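Local atomic coordinates of ethanolamine utilization protein EutL (Clostridium perfringens E str. JGS1987, PDB entry 4TME), a protein that forms part of the shell of the ethanolamine-utilization bacterial microcompartment and binds ethanolamine, which probably controls the opening of its transport pore. Residues Ala148-Pro153 with Ala198-Phe203. Residues are numbered along the deposited sequence; the frame is centred on the assembly and turned at random.
Sequences AYLVAP and AACDAF
This is helix-on-sheet packing in the second BMC domain of EutL. Helix 193-212 lies on one face of the antiparallel sheet that holds strand 146-152. Over the two segments the axes run nearly parallel, 15° apart, with a closest approach of 8.3 Å. Ala-148, Leu-150 and Ala-152 point from the strand toward the helix. The tight part is Leu-150 against Phe-203. CG of Phe-203 is anti to its backbone N (chi1 -175°), and this sends the ring across to the strand. Leu-150 covers one face of the ring. Leu-150 CB sits 3.6 Å from the ring centroid and only 4° off the ring normal, a CH-pi contact over the face. Leu-150 runs out from the strand as Phe-203 comes in from the helix, so they lie alongside, head to tail. The methyls of Leu-150 therefore reach back over the root of the ring, with CD2 3.9 Å from Phe-203 CB. Leu-161 and Ala-160 of helix 154-167 also touch Phe-203.

At Ala-148 the packing is thinner, because small side chains meet at single atoms. Ala-148 CB meets Ala-199 CB at 4.2 Å and Cys-200 SG at 3.8 Å. With SG beside its backbone N, Cys-200 also reaches Leu-150 CD2. The far side of the helix is the solvent side: Asp-201 points away from the strand, is exposed, and forms a salt bridge with Lys-197. Ala-198 and Ala-202 are partly exposed.

Val-151 and Tyr-149 point away from the helix. Val-151 touches bound ethanolamine, and Tyr-149 OH hydrogen-bonds Asp-45, which belongs to both ethanolamine pockets. The strand therefore has the helix on one face and, at Val-151, ethanolamine on the other. At the tip of the Phe-203 ring, CZ packs on Ala-152 CB, while the backbone oxygen of Val-151 meets the edge in the ring plane, 3.6 Å from Phe-203 CE2.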
# COMPACT_ATOMS: atom_id res chain seq x y z
N ALA C 148 -15.49 -20.05 -7.97
CA ALA C 148 -15.00 -19.17 -9.01
C ALA C 148 -14.07 -18.14 -8.36
O ALA C 148 -14.49 -17.42 -7.47
CB ALA C 148 -16.15 -18.48 -9.72
N TYR C 149 -12.82 -18.11 -8.78
CA TYR C 149 -11.81 -17.19 -8.26
C TYR C 149 -11.62 -16.11 -9.32
O TYR C 149 -11.05 -16.36 -10.37
CB TYR C 149 -10.52 -17.98 -7.98
CG TYR C 149 -9.45 -17.28 -7.16
CD1 TYR C 149 -9.33 -15.90 -7.11
CD2 TYR C 149 -8.54 -18.04 -6.43
CE1 TYR C 149 -8.32 -15.28 -6.35
CE2 TYR C 149 -7.55 -17.46 -5.69
CZ TYR C 149 -7.42 -16.09 -5.66
OH TYR C 149 -6.42 -15.53 -4.92
N LEU C 150 -12.20 -14.93 -9.05
CA LEU C 150 -12.36 -13.87 -10.05
C LEU C 150 -11.54 -12.65 -9.64
O LEU C 150 -11.76 -12.11 -8.55
CB LEU C 150 -13.84 -13.49 -10.17
CG LEU C 150 -14.79 -14.66 -10.41
CD1 LEU C 150 -16.24 -14.19 -10.51
CD2 LEU C 150 -14.40 -15.44 -11.66
N VAL C 151 -10.60 -12.23 -10.49
CA VAL C 151 -9.75 -11.08 -10.20
C VAL C 151 -9.57 -10.22 -11.44
O VAL C 151 -9.33 -10.73 -12.52
CB VAL C 151 -8.36 -11.51 -9.68
CG1 VAL C 151 -7.52 -10.29 -9.30
CG2 VAL C 151 -8.50 -12.44 -8.49
N ALA C 152 -9.71 -8.90 -11.28
CA ALA C 152 -9.42 -7.97 -12.36
C ALA C 152 -9.09 -6.61 -11.77
O ALA C 152 -9.17 -6.41 -10.57
CB ALA C 152 -10.63 -7.87 -13.32
N PRO C 153 -8.67 -5.66 -12.62
CA PRO C 153 -8.41 -4.33 -12.05
C PRO C 153 -9.72 -3.72 -11.51
O PRO C 153 -10.79 -4.22 -11.81
CB PRO C 153 -7.84 -3.54 -13.24
CG PRO C 153 -7.26 -4.63 -14.15
CD PRO C 153 -8.26 -5.75 -14.04
N ALA C 198 -19.81 -21.05 -15.25
CA ALA C 198 -20.64 -20.03 -15.90
C ALA C 198 -20.26 -18.63 -15.35
O ALA C 198 -20.27 -17.64 -16.07
CB ALA C 198 -22.09 -20.30 -15.68
N ALA C 199 -19.94 -18.56 -14.06
CA ALA C 199 -19.58 -17.28 -13.46
C ALA C 199 -18.22 -16.83 -14.03
O ALA C 199 -18.03 -15.65 -14.36
CB ALA C 199 -19.52 -17.39 -11.93
N CYS C 200 -17.30 -17.77 -14.18
CA CYS C 200 -15.99 -17.45 -14.74
C CYS C 200 -16.13 -16.93 -16.17
O CYS C 200 -15.50 -15.94 -16.53
CB CYS C 200 -15.06 -18.68 -14.73
SG CYS C 200 -14.46 -19.14 -13.09
N ASP C 201 -16.96 -17.60 -16.98
CA ASP C 201 -17.11 -17.22 -18.38
C ASP C 201 -17.69 -15.81 -18.48
O ASP C 201 -17.24 -14.99 -19.27
CB ASP C 201 -18.02 -18.20 -19.13
CG ASP C 201 -17.39 -19.58 -19.33
OD1 ASP C 201 -16.16 -19.75 -19.12
OD2 ASP C 201 -18.15 -20.50 -19.71
N ALA C 202 -18.71 -15.55 -17.66
CA ALA C 202 -19.37 -14.24 -17.65
C ALA C 202 -18.43 -13.14 -17.16
O ALA C 202 -18.45 -12.02 -17.70
CB ALA C 202 -20.60 -14.28 -16.79
N PHE C 203 -17.64 -13.44 -16.13
CA PHE C 203 -16.66 -12.49 -15.59
C PHE C 203 -15.65 -12.14 -16.69
O PHE C 203 -15.39 -10.96 -16.95
CB PHE C 203 -15.96 -13.08 -14.35
CG PHE C 203 -15.01 -12.13 -13.65
CD1 PHE C 203 -15.49 -11.22 -12.72
CD2 PHE C 203 -13.65 -12.16 -13.90
CE1 PHE C 203 -14.64 -10.33 -12.08
CE2 PHE C 203 -12.79 -11.28 -13.24
CZ PHE C 203 -13.29 -10.38 -12.34